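Local coordinates for protein acyl-CoA dehydrogenase (Thermus thermophilus, PDB 2Z1Q) that probably oxidises saturated acyl-CoA thioesters to their 2,3-dehydroacyl-CoA products, using FAD as its cofactor and passing the electrons on to an acceptor, at residues H113-V122 with Y133-A144; G274-Y285 with L362-H373. All coordinates share one frame; numbering follows the deposited sequence.

How the contacts relate
Contact 1 (113-122 with 133-144) and contact 2 (274-285 with 362-373) lie in different parts of the chain, the first in the N-terminal domain and the second in the C-terminal domain. Their centres are 33 Å apart and their nearest atoms about 15 Å, so they do not touch. What they share is FAD, although not the same molecule: Ile116, carried by segment 113-122, touches one FAD, and Gly117 is about 8 Å from a bound FAD. Contact 2 meets another FAD through Ile372 and His373, and that cofactor is also held by residues of the second subunit. Helix 252-288 links the two regions, since its earlier turns pack on Ile116, Leu119 and Pro120.

Contact 1 of 2, residues H113-V122 with Y133-A144; sequences HTSIGTLPLV and YLPKLASGEWIA
His113 joins the two segments with both nitrogens of its imidazole. Ala144 N donates to His113 ND1 at 2.9 Å, nearly straight (166°) and almost in the ring plane, while His113 NE2 gives its hydrogen to Leu137 O, also at 2.9 Å. The first bond needs a bare ND1 and the second a protonated NE2, so the pair probably fixes a neutral tautomer as well as the rotation of the ring. Histidine suits the place because a single flat group can accept from one backbone N-H and donate to a carbonyl several residues earlier in the same segment. With CG opposite the backbone N (chi1 180°), the ring reaches Leu137 O in helix 134-139, while Trp142 O, past the helix end, lies 3.1 Å from His113 CE1. Thr118 OG1 sits over the centre of one ring face.

Beside the ring, Ala144 CB is 3.4 Å from Gly117 O. A side chain at Gly117 would run into that methyl, so glycine and alanine let the backbones come close. Farther out the contact turns apolar. Leu134 CD1 fits among Thr118 CG2 at 3.6 Å, Val122 CG2 and Leu121 CB, with Thr118 and Val122 crossing Leu134 at about right angles. Leu121 CD1 bridges Tyr133 CB and, at 3.7 Å, Leu137 CD1, one methyl of the forked leucine touching both.

The segments thus tie the end of helix 106-117 and the start of helix 119-124 to helix 134-139 and the start of strand 144-147. Strands 190-197 and 201-208 cover Leu121 and Tyr133, while helix 252-288 packs against Ile116, Leu119 and Pro120.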
loop_
_atom_site.group_PDB
_atom_site.type_symbol
_atom_site.label_atom_id
_atom_site.label_comp_id
_atom_site.label_asym_id
_atom_site.label_seq_id
_atom_site.Cartn_x
_atom_site.Cartn_y
_atom_site.Cartn_z
ATOM N N HIS B 113 16.122 4.090 -21.241
ATOM C CA HIS B 113 16.804 4.494 -22.469
ATOM C C HIS B 113 17.047 6.025 -22.542
ATOM O O HIS B 113 18.193 6.467 -22.545
ATOM C CB HIS B 113 15.983 4.027 -23.661
ATOM C CG HIS B 113 16.578 4.387 -24.983
ATOM N ND1 HIS B 113 17.735 3.807 -25.467
ATOM C CD2 HIS B 113 16.167 5.262 -25.935
ATOM C CE1 HIS B 113 18.007 4.313 -26.656
ATOM N NE2 HIS B 113 17.075 5.195 -26.963
ATOM N N THR B 114 15.973 6.818 -22.570
ATOM C CA THR B 114 16.095 8.286 -22.668
ATOM C C THR B 114 16.812 9.003 -21.516
ATOM O O THR B 114 17.397 10.079 -21.722
ATOM C CB THR B 114 14.701 8.966 -22.837
ATOM O OG1 THR B 114 13.919 8.768 -21.656
ATOM C CG2 THR B 114 13.956 8.380 -24.033
ATOM N N SER B 115 16.789 8.433 -20.314
ATOM C CA SER B 115 17.449 9.094 -19.199
ATOM C C SER B 115 18.833 8.520 -18.903
ATOM O O SER B 115 19.825 8.956 -19.482
ATOM C CB SER B 115 16.560 9.052 -17.947
ATOM O OG SER B 115 16.356 7.726 -17.488
ATOM N N ILE B 116 18.916 7.540 -18.015
ATOM C CA ILE B 116 20.212 6.961 -17.688
ATOM C C ILE B 116 20.964 6.377 -18.886
ATOM O O ILE B 116 22.187 6.318 -18.887
ATOM C CB ILE B 116 20.057 5.880 -16.612
ATOM C CG1 ILE B 116 18.964 4.887 -17.027
ATOM C CG2 ILE B 116 19.743 6.541 -15.279
ATOM C CD1 ILE B 116 18.713 3.765 -16.019
ATOM N N GLY B 117 20.244 5.966 -19.917
ATOM C CA GLY B 117 20.917 5.385 -21.067
ATOM C C GLY B 117 21.543 6.357 -22.054
ATOM O O GLY B 117 22.617 6.105 -22.587
ATOM N N THR B 118 20.870 7.478 -22.290
ATOM C CA THR B 118 21.362 8.467 -23.240
ATOM C C THR B 118 22.087 9.648 -22.589
ATOM O O THR B 118 23.161 10.037 -23.042
ATOM C CB THR B 118 20.198 9.010 -24.127
ATOM O OG1 THR B 118 19.543 7.923 -24.794
ATOM C CG2 THR B 118 20.732 9.973 -25.182
ATOM N N LEU B 119 21.508 10.208 -21.525
ATOM C CA LEU B 119 22.090 11.368 -20.839
ATOM C C LEU B 119 23.576 11.306 -20.501
ATOM O O LEU B 119 24.274 12.309 -20.585
ATOM C CB LEU B 119 21.302 11.692 -19.566
ATOM C CG LEU B 119 20.227 12.777 -19.705
ATOM C CD1 LEU B 119 19.433 12.559 -20.963
ATOM C CD2 LEU B 119 19.308 12.762 -18.495
ATOM N N PRO B 120 24.077 10.132 -20.089
ATOM C CA PRO B 120 25.503 10.077 -19.769
ATOM C C PRO B 120 26.334 10.518 -20.981
ATOM O O PRO B 120 27.250 11.335 -20.846
ATOM C CB PRO B 120 25.711 8.618 -19.383
ATOM C CG PRO B 120 24.388 8.273 -18.743
ATOM C CD PRO B 120 23.409 8.871 -19.720
ATOM N N LEU B 121 25.996 9.997 -22.161
ATOM C CA LEU B 121 26.705 10.365 -23.378
ATOM C C LEU B 121 26.499 11.848 -23.695
ATOM O O LEU B 121 27.436 12.541 -24.088
ATOM C CB LEU B 121 26.231 9.504 -24.555
ATOM C CG LEU B 121 27.060 8.252 -24.866
ATOM C CD1 LEU B 121 26.262 7.291 -25.727
ATOM C CD2 LEU B 121 28.343 8.659 -25.573
ATOM N N VAL B 122 25.275 12.336 -23.512
ATOM C CA VAL B 122 24.982 13.743 -23.780
ATOM C C VAL B 122 25.694 14.689 -22.816
ATOM O O VAL B 122 26.101 15.783 -23.197
ATOM C CB VAL B 122 23.472 14.024 -23.696
ATOM C CG1 VAL B 122 23.209 15.519 -23.830
ATOM C CG2 VAL B 122 22.737 13.261 -24.787
ATOM N N TYR B 133 27.340 7.319 -31.525
ATOM C CA TYR B 133 26.459 6.628 -30.591
ATOM C C TYR B 133 25.107 7.303 -30.450
ATOM O O TYR B 133 24.069 6.666 -30.634
ATOM C CB TYR B 133 27.125 6.518 -29.211
ATOM C CG TYR B 133 28.188 5.443 -29.106
ATOM C CD1 TYR B 133 29.406 5.699 -28.482
ATOM C CD2 TYR B 133 27.977 4.171 -29.638
ATOM C CE1 TYR B 133 30.391 4.725 -28.396
ATOM C CE2 TYR B 133 28.958 3.182 -29.554
ATOM C CZ TYR B 133 30.163 3.470 -28.936
ATOM O OH TYR B 133 31.155 2.518 -28.886
ATOM N N LEU B 134 25.123 8.595 -30.135
ATOM C CA LEU B 134 23.898 9.366 -29.944
ATOM C C LEU B 134 22.904 9.280 -31.099
ATOM O O LEU B 134 21.695 9.162 -30.882
ATOM C CB LEU B 134 24.254 10.828 -29.668
ATOM C CG LEU B 134 23.559 11.508 -28.485
ATOM C CD1 LEU B 134 23.654 10.634 -27.237
ATOM C CD2 LEU B 134 24.209 12.865 -28.246
ATOM N N PRO B 135 23.389 9.335 -32.346
ATOM C CA PRO B 135 22.439 9.252 -33.462
ATOM C C PRO B 135 21.600 7.970 -33.426
ATOM O O PRO B 135 20.389 8.008 -33.630
ATOM C CB PRO B 135 23.348 9.356 -34.694
ATOM C CG PRO B 135 24.470 10.250 -34.191
ATOM C CD PRO B 135 24.745 9.667 -32.818
ATOM N N LYS B 136 22.229 6.833 -33.156
ATOM C CA LYS B 136 21.491 5.574 -33.104
ATOM C C LYS B 136 20.523 5.532 -31.918
ATOM O O LYS B 136 19.397 5.041 -32.035
ATOM C CB LYS B 136 22.459 4.400 -33.008
ATOM C CG LYS B 136 23.433 4.284 -34.165
ATOM C CD LYS B 136 24.233 2.995 -34.008
ATOM C CE LYS B 136 25.242 2.781 -35.126
ATOM N NZ LYS B 136 26.354 3.774 -35.123
ATOM N N LEU B 137 20.966 6.052 -30.778
ATOM C CA LEU B 137 20.124 6.067 -29.590
ATOM C C LEU B 137 18.919 6.969 -29.807
ATOM O O LEU B 137 17.817 6.649 -29.376
ATOM C CB LEU B 137 20.919 6.560 -28.382
ATOM C CG LEU B 137 22.191 5.775 -28.060
ATOM C CD1 LEU B 137 22.844 6.369 -26.825
ATOM C CD2 LEU B 137 21.864 4.307 -27.830
ATOM N N ALA B 138 19.138 8.087 -30.492
ATOM C CA ALA B 138 18.064 9.048 -30.750
ATOM C C ALA B 138 17.043 8.549 -31.752
ATOM O O ALA B 138 15.886 8.970 -31.737
ATOM C CB ALA B 138 18.652 10.367 -31.232
ATOM N N SER B 139 17.469 7.647 -32.623
ATOM C CA SER B 139 16.593 7.093 -33.639
ATOM C C SER B 139 15.883 5.835 -33.147
ATOM O O SER B 139 14.814 5.488 -33.646
ATOM C CB SER B 139 17.412 6.739 -34.871
ATOM O OG SER B 139 18.439 5.835 -34.510
ATOM N N GLY B 140 16.480 5.158 -32.172
ATOM C CA GLY B 140 15.895 3.937 -31.653
ATOM C C GLY B 140 16.550 2.712 -32.282
ATOM O O GLY B 140 16.218 1.576 -31.945
ATOM N N GLU B 141 17.477 2.941 -33.210
ATOM C CA GLU B 141 18.164 1.839 -33.860
ATOM C C GLU B 141 18.938 1.098 -32.777
ATOM O O GLU B 141 19.048 -0.129 -32.791
ATOM C CB GLU B 141 19.101 2.374 -34.944
ATOM C CG GLU B 141 20.130 1.358 -35.418
ATOM C CD GLU B 141 20.775 1.749 -36.732
ATOM O OE1 GLU B 141 21.222 2.912 -36.863
ATOM O OE2 GLU B 141 20.843 0.887 -37.632
ATOM N N TRP B 142 19.450 1.859 -31.819
ATOM C CA TRP B 142 20.201 1.293 -30.713
ATOM C C TRP B 142 19.560 1.623 -29.365
ATOM O O TRP B 142 19.219 2.782 -29.093
ATOM C CB TRP B 142 21.630 1.801 -30.781
ATOM C CG TRP B 142 22.508 0.932 -31.615
ATOM C CD1 TRP B 142 22.131 0.142 -32.663
ATOM C CD2 TRP B 142 23.910 0.737 -31.449
ATOM N NE1 TRP B 142 23.217 -0.539 -33.161
ATOM C CE2 TRP B 142 24.323 -0.191 -32.432
ATOM C CE3 TRP B 142 24.863 1.254 -30.560
ATOM C CZ2 TRP B 142 25.648 -0.612 -32.549
ATOM C CZ3 TRP B 142 26.174 0.836 -30.672
ATOM C CH2 TRP B 142 26.556 -0.089 -31.659
ATOM N N ILE B 143 19.371 0.601 -28.532
ATOM C CA ILE B 143 18.775 0.772 -27.212
ATOM C C ILE B 143 19.885 0.852 -26.176
ATOM O O ILE B 143 20.831 0.067 -26.215
ATOM C CB ILE B 143 17.832 -0.406 -26.875
ATOM C CG1 ILE B 143 16.728 -0.488 -27.932
ATOM C CG2 ILE B 143 17.199 -0.214 -25.498
ATOM C CD1 ILE B 143 15.826 -1.680 -27.783
ATOM N N ALA B 144 19.781 1.789 -25.243
ATOM C CA ALA B 144 20.832 1.929 -24.248
ATOM C C ALA B 144 20.443 1.390 -22.862
ATOM O O ALA B 144 19.265 1.305 -22.526
ATOM C CB ALA B 144 21.266 3.403 -24.162
#

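Contact 2 of 2, residues G274-Y285 with L362-H373; sequences GAKRALELSAQY and LDYVVDEGVQIH. With FAD (flavin-adenine dinucleotide), chain C.
Tyr285 and His373 form an offset stack where two helices run side by side, their ring centroids 4.4 Å apart and planes inclined by only 14°. Tyr285 CG stands opposite its backbone N (chi1 -169°), which carries the phenol ring across to the imidazole. Tyr285 CB also lies over the imidazole in a CH-pi contact, and His373 CD2 lies over a face of the Tyr285 ring, offset toward the rim. His373 ND1 donates to Gly369 O, 2.7 Å away and somewhat out of the ring plane, while a water that donates to Leu281 O lies 3.1 Å from His373 NE2, within hydrogen-bonding distance. Histidine therefore supplies a flat face and two polar nitrogens. Replacing His373 by an alanine removes the imidazole, which would probably leave one face of Tyr285 without its stacking partner and Gly369 O without the ND1 donor.

Small residues bring the helices together along the rest of the interface. Ser282 OG comes within 3.1 Å of Gly369 CA, where a side chain would clash, and hands its proton to Ala278 O at 2.8 Å. Ile372 CD1 rests on Ser282 CB at 3.5 Å. Nearer the other end, Val365 CG1 meets Ala278 CB, and Leu362 CD1 lies over Ala275.

The axes of segments 274-285 and 362-372 approach to 8.8 Å at 17°, nearly parallel, as in the C-terminal helical bundle of acyl-CoA dehydrogenases. Helix 348-372 ends at the FAD pocket, which Ile372 and His373 line and residues of the second subunit complete.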
loop_
_atom_site.group_PDB
_atom_site.type_symbol
_atom_site.label_atom_id
_atom_site.label_comp_id
_atom_site.label_asym_id
_atom_site.label_seq_id
_atom_site.Cartn_x
_atom_site.Cartn_y
_atom_site.Cartn_z
ATOM N N GLY B 274 0.271 7.799 -14.205
ATOM C CA GLY B 274 -0.285 6.522 -13.794
ATOM C C GLY B 274 -1.470 6.707 -12.875
ATOM O O GLY B 274 -2.484 6.005 -12.991
ATOM N N ALA B 275 -1.352 7.662 -11.964
ATOM C CA ALA B 275 -2.421 7.941 -11.022
ATOM C C ALA B 275 -3.702 8.298 -11.786
ATOM O O ALA B 275 -4.773 7.756 -11.487
ATOM C CB ALA B 275 -2.004 9.066 -10.080
ATOM N N LYS B 276 -3.592 9.173 -12.786
ATOM C CA LYS B 276 -4.754 9.558 -13.586
ATOM C C LYS B 276 -5.406 8.327 -14.204
ATOM O O LYS B 276 -6.629 8.183 -14.178
ATOM C CB LYS B 276 -4.355 10.525 -14.716
ATOM C CG LYS B 276 -3.872 11.890 -14.245
ATOM C CD LYS B 276 -3.513 12.792 -15.419
ATOM C CE LYS B 276 -3.193 14.207 -14.955
ATOM N NZ LYS B 276 -2.743 15.084 -16.080
ATOM N N ARG B 277 -4.596 7.430 -14.759
ATOM C CA ARG B 277 -5.150 6.231 -15.373
ATOM C C ARG B 277 -5.902 5.403 -14.346
ATOM O O ARG B 277 -7.010 4.933 -14.610
ATOM C CB ARG B 277 -4.047 5.370 -15.988
ATOM C CG ARG B 277 -3.096 6.145 -16.843
ATOM C CD ARG B 277 -3.841 6.867 -17.950
ATOM N NE ARG B 277 -3.200 8.135 -18.264
ATOM C CZ ARG B 277 -1.989 8.250 -18.799
ATOM N NH1 ARG B 277 -1.276 7.167 -19.084
ATOM N NH2 ARG B 277 -1.486 9.453 -19.030
ATOM N N ALA B 278 -5.284 5.210 -13.183
ATOM C CA ALA B 278 -5.915 4.429 -12.125
ATOM C C ALA B 278 -7.224 5.106 -11.721
ATOM O O ALA B 278 -8.194 4.432 -11.364
ATOM C CB ALA B 278 -4.980 4.316 -10.920
ATOM N N LEU B 279 -7.241 6.439 -11.781
ATOM C CA LEU B 279 -8.444 7.189 -11.424
ATOM C C LEU B 279 -9.532 6.967 -12.476
ATOM O O LEU B 279 -10.693 6.769 -12.128
ATOM C CB LEU B 279 -8.132 8.689 -11.297
ATOM C CG LEU B 279 -8.924 9.526 -10.271
ATOM C CD1 LEU B 279 -8.705 11.007 -10.549
ATOM C CD2 LEU B 279 -10.399 9.226 -10.348
ATOM N N GLU B 280 -9.159 6.987 -13.757
ATOM C CA GLU B 280 -10.129 6.758 -14.834
ATOM C C GLU B 280 -10.776 5.400 -14.611
ATOM O O GLU B 280 -12.003 5.263 -14.668
ATOM C CB GLU B 280 -9.444 6.770 -16.210
ATOM C CG GLU B 280 -8.697 8.052 -16.521
ATOM C CD GLU B 280 -8.012 8.025 -17.880
ATOM O OE1 GLU B 280 -7.356 9.032 -18.232
ATOM O OE2 GLU B 280 -8.132 7.004 -18.596
ATOM N N LEU B 281 -9.940 4.394 -14.359
ATOM C CA LEU B 281 -10.427 3.041 -14.116
ATOM C C LEU B 281 -11.368 3.019 -12.913
ATOM O O LEU B 281 -12.434 2.408 -12.969
ATOM C CB LEU B 281 -9.266 2.059 -13.863
ATOM C CG LEU B 281 -8.323 1.705 -15.023
ATOM C CD1 LEU B 281 -7.219 0.777 -14.521
ATOM C CD2 LEU B 281 -9.094 1.032 -16.141
ATOM N N SER B 282 -10.970 3.684 -11.832
ATOM C CA SER B 282 -11.777 3.716 -10.612
ATOM C C SER B 282 -13.110 4.446 -10.834
ATOM O O SER B 282 -14.167 3.965 -10.409
ATOM C CB SER B 282 -11.009 4.408 -9.480
ATOM O OG SER B 282 -9.815 3.722 -9.167
ATOM N N ALA B 283 -13.048 5.598 -11.502
ATOM C CA ALA B 283 -14.252 6.391 -11.775
ATOM C C ALA B 283 -15.206 5.594 -12.646
ATOM O O ALA B 283 -16.399 5.515 -12.373
ATOM C CB ALA B 283 -13.881 7.686 -12.479
ATOM N N GLN B 284 -14.664 5.003 -13.701
ATOM C CA GLN B 284 -15.481 4.217 -14.612
ATOM C C GLN B 284 -16.158 3.064 -13.918
ATOM O O GLN B 284 -17.355 2.830 -14.118
ATOM C CB GLN B 284 -14.628 3.700 -15.764
ATOM C CG GLN B 284 -14.153 4.812 -16.660
ATOM C CD GLN B 284 -13.073 4.375 -17.616
ATOM O OE1 GLN B 284 -12.766 5.082 -18.570
ATOM N NE2 GLN B 284 -12.478 3.208 -17.362
ATOM N N TYR B 285 -15.398 2.334 -13.106
ATOM C CA TYR B 285 -15.953 1.199 -12.393
ATOM C C TYR B 285 -16.991 1.670 -11.369
ATOM O O TYR B 285 -18.023 1.017 -11.194
ATOM C CB TYR B 285 -14.844 0.397 -11.698
ATOM C CG TYR B 285 -15.317 -0.929 -11.156
ATOM C CD1 TYR B 285 -15.590 -1.997 -12.014
ATOM C CD2 TYR B 285 -15.546 -1.099 -9.796
ATOM C CE1 TYR B 285 -16.082 -3.206 -11.526
ATOM C CE2 TYR B 285 -16.048 -2.310 -9.291
ATOM C CZ TYR B 285 -16.309 -3.355 -10.164
ATOM O OH TYR B 285 -16.788 -4.548 -9.677
ATOM N N LEU B 362 0.631 8.211 -6.311
ATOM C CA LEU B 362 0.248 7.058 -7.149
ATOM C C LEU B 362 -0.016 5.816 -6.275
ATOM O O LEU B 362 -0.997 5.105 -6.481
ATOM C CB LEU B 362 1.352 6.742 -8.184
ATOM C CG LEU B 362 1.135 5.443 -8.974
ATOM C CD1 LEU B 362 -0.130 5.578 -9.775
ATOM C CD2 LEU B 362 2.316 5.130 -9.885
ATOM N N ASP B 363 0.844 5.579 -5.290
ATOM C CA ASP B 363 0.695 4.445 -4.377
ATOM C C ASP B 363 -0.721 4.466 -3.794
ATOM O O ASP B 363 -1.461 3.473 -3.859
ATOM C CB ASP B 363 1.748 4.568 -3.263
ATOM C CG ASP B 363 1.700 3.427 -2.251
ATOM O OD1 ASP B 363 2.462 2.440 -2.395
ATOM O OD2 ASP B 363 0.891 3.520 -1.307
ATOM N N TYR B 364 -1.098 5.612 -3.240
ATOM C CA TYR B 364 -2.423 5.789 -2.668
ATOM C C TYR B 364 -3.531 5.578 -3.695
ATOM O O TYR B 364 -4.497 4.867 -3.426
ATOM C CB TYR B 364 -2.579 7.186 -2.068
ATOM C CG TYR B 364 -3.983 7.464 -1.595
ATOM C CD1 TYR B 364 -4.430 6.988 -0.367
ATOM C CD2 TYR B 364 -4.876 8.179 -2.393
ATOM C CE1 TYR B 364 -5.737 7.212 0.065
ATOM C CE2 TYR B 364 -6.191 8.414 -1.972
ATOM C CZ TYR B 364 -6.611 7.926 -0.742
ATOM O OH TYR B 364 -7.897 8.158 -0.318
ATOM N N VAL B 365 -3.387 6.199 -4.867
ATOM C CA VAL B 365 -4.382 6.100 -5.930
ATOM C C VAL B 365 -4.572 4.655 -6.434
ATOM O O VAL B 365 -5.705 4.188 -6.565
ATOM C CB VAL B 365 -4.021 7.081 -7.100
ATOM C CG1 VAL B 365 -4.984 6.924 -8.271
ATOM C CG2 VAL B 365 -4.069 8.524 -6.568
ATOM N N VAL B 366 -3.492 3.930 -6.709
ATOM C CA VAL B 366 -3.708 2.552 -7.164
ATOM C C VAL B 366 -4.283 1.686 -6.042
ATOM O O VAL B 366 -5.049 0.774 -6.301
ATOM C CB VAL B 366 -2.417 1.879 -7.729
ATOM C CG1 VAL B 366 -1.950 2.645 -8.947
ATOM C CG2 VAL B 366 -1.323 1.808 -6.671
ATOM N N ASP B 367 -3.955 1.995 -4.793
ATOM C CA ASP B 367 -4.458 1.202 -3.674
ATOM C C ASP B 367 -5.965 1.324 -3.495
ATOM O O ASP B 367 -6.662 0.320 -3.358
ATOM C CB ASP B 367 -3.728 1.608 -2.391
ATOM C CG ASP B 367 -4.059 0.704 -1.233
ATOM O OD1 ASP B 367 -4.051 -0.528 -1.418
ATOM O OD2 ASP B 367 -4.329 1.226 -0.135
ATOM N N GLU B 368 -6.461 2.556 -3.522
ATOM C CA GLU B 368 -7.887 2.801 -3.386
ATOM C C GLU B 368 -8.555 2.375 -4.679
ATOM O O GLU B 368 -9.730 2.029 -4.684
ATOM C CB GLU B 368 -8.154 4.284 -3.131
ATOM C CG GLU B 368 -7.673 4.760 -1.769
ATOM C CD GLU B 368 -8.279 3.967 -0.627
ATOM O OE1 GLU B 368 -9.333 3.329 -0.814
ATOM O OE2 GLU B 368 -7.698 3.996 0.475
ATOM N N GLY B 369 -7.808 2.401 -5.778
ATOM C CA GLY B 369 -8.373 1.973 -7.042
ATOM C C GLY B 369 -8.692 0.495 -6.903
ATOM O O GLY B 369 -9.757 0.029 -7.295
ATOM N N VAL B 370 -7.758 -0.257 -6.332
ATOM C CA VAL B 370 -7.998 -1.677 -6.126
ATOM C C VAL B 370 -9.210 -1.821 -5.201
ATOM O O VAL B 370 -10.119 -2.598 -5.473
ATOM C CB VAL B 370 -6.771 -2.384 -5.461
ATOM C CG1 VAL B 370 -7.129 -3.812 -5.052
ATOM C CG2 VAL B 370 -5.607 -2.415 -6.425
ATOM N N GLN B 371 -9.233 -1.059 -4.114
ATOM C CA GLN B 371 -10.342 -1.174 -3.168
ATOM C C GLN B 371 -11.700 -0.940 -3.834
ATOM O O GLN B 371 -12.641 -1.687 -3.601
ATOM C CB GLN B 371 -10.144 -0.200 -1.995
ATOM C CG GLN B 371 -11.008 -0.536 -0.786
ATOM C CD GLN B 371 -10.646 -1.873 -0.131
ATOM O OE1 GLN B 371 -11.382 -2.365 0.711
ATOM N NE2 GLN B 371 -9.517 -2.454 -0.515
ATOM N N ILE B 372 -11.787 0.088 -4.670
ATOM C CA ILE B 372 -13.009 0.431 -5.396
ATOM C C ILE B 372 -13.532 -0.764 -6.212
ATOM O O ILE B 372 -14.745 -0.973 -6.283
ATOM C CB ILE B 372 -12.726 1.680 -6.303
ATOM C CG1 ILE B 372 -12.617 2.928 -5.421
ATOM C CG2 ILE B 372 -13.837 1.894 -7.323
ATOM C CD1 ILE B 372 -12.246 4.163 -6.193
ATOM N N HIS B 373 -12.632 -1.572 -6.782
ATOM C CA HIS B 373 -13.032 -2.752 -7.578
ATOM C C HIS B 373 -13.312 -4.010 -6.774
ATOM O O HIS B 373 -13.585 -5.072 -7.345
ATOM C CB HIS B 373 -11.956 -3.126 -8.608
ATOM C CG HIS B 373 -11.738 -2.092 -9.661
ATOM N ND1 HIS B 373 -11.208 -0.852 -9.378
ATOM C CD2 HIS B 373 -11.941 -2.120 -10.998
ATOM C CE1 HIS B 373 -11.088 -0.162 -10.496
ATOM N NE2 HIS B 373 -11.524 -0.908 -11.494
HETATM P PA FAD C . -17.499 -4.610 -5.532
HETATM O O1A FAD C . -16.209 -5.220 -5.745
HETATM O O2A FAD C . -18.868 -5.241 -6.073
HETATM O O5B FAD C . -17.607 -3.607 -4.320
HETATM C C5B FAD C . -17.018 -2.357 -4.646
HETATM C C4B FAD C . -17.402 -1.544 -3.458
HETATM O O4B FAD C . -17.838 -2.054 -2.244
HETATM C C3B FAD C . -16.708 -0.143 -3.167
HETATM O O3B FAD C . -17.286 0.878 -3.994
HETATM C C2B FAD C . -17.122 -0.130 -1.645
HETATM O O2B FAD C . -17.207 1.173 -1.039
HETATM C C1B FAD C . -18.389 -0.815 -1.995
HETATM N N9A FAD C . -19.560 -0.770 -1.145
HETATM C C8A FAD C . -20.515 -1.752 -1.203
HETATM N N7A FAD C . -21.482 -1.497 -0.407
HETATM C C5A FAD C . -21.223 -0.349 0.252
HETATM C C6A FAD C . -21.897 0.411 1.245
HETATM N N6A FAD C . -23.105 -0.032 1.735
HETATM N N1A FAD C . -21.310 1.561 1.694
HETATM C C2A FAD C . -20.151 1.998 1.204
HETATM N N3A FAD C . -19.504 1.317 0.273
HETATM C C4A FAD C . -19.977 0.141 -0.231
HETATM N N1 FAD C . -16.800 -15.609 -1.854
HETATM C C2 FAD C . -17.418 -16.671 -1.331
HETATM O O2 FAD C . -18.643 -16.654 -1.263
HETATM N N3 FAD C . -16.751 -17.776 -0.887
HETATM C C4 FAD C . -15.375 -17.874 -0.952
HETATM O O4 FAD C . -14.784 -18.862 -0.566
HETATM C C4X FAD C . -14.636 -16.743 -1.541
HETATM N N5 FAD C . -13.308 -16.734 -1.691
HETATM C C5X FAD C . -12.659 -15.700 -2.289
HETATM C C6 FAD C . -11.227 -15.735 -2.498
HETATM C C7 FAD C . -10.593 -14.669 -3.154
HETATM C C7M FAD C . -9.101 -14.746 -3.393
HETATM C C8 FAD C . -11.339 -13.526 -3.587
HETATM C C8M FAD C . -10.676 -12.367 -4.300
HETATM C C9 FAD C . -12.711 -13.470 -3.380
HETATM C C9A FAD C . -13.398 -14.545 -2.720
HETATM N N10 FAD C . -14.806 -14.504 -2.563
HETATM C C10 FAD C . -15.463 -15.559 -1.993
HETATM C "C1'" FAD C . -15.475 -13.316 -3.054
HETATM C "C2'" FAD C . -15.857 -12.257 -2.016
HETATM O "O2'" FAD C . -16.867 -12.732 -1.119
HETATM C "C3'" FAD C . -16.354 -11.170 -2.887
HETATM O "O3'" FAD C . -15.248 -10.755 -3.735
HETATM C "C4'" FAD C . -16.822 -9.944 -2.165
HETATM O "O4'" FAD C . -17.929 -10.215 -1.295
HETATM C "C5'" FAD C . -17.151 -9.077 -3.334
HETATM O "O5'" FAD C . -17.543 -7.824 -3.042
HETATM P P FAD C . -17.519 -7.204 -4.527
HETATM O O1P FAD C . -16.203 -7.481 -5.138
HETATM O O2P FAD C . -18.691 -7.890 -5.435
HETATM O O3P FAD C . -17.735 -5.608 -4.248
HETATM O O HOH W 1 -12.661 -0.457 -14.310
#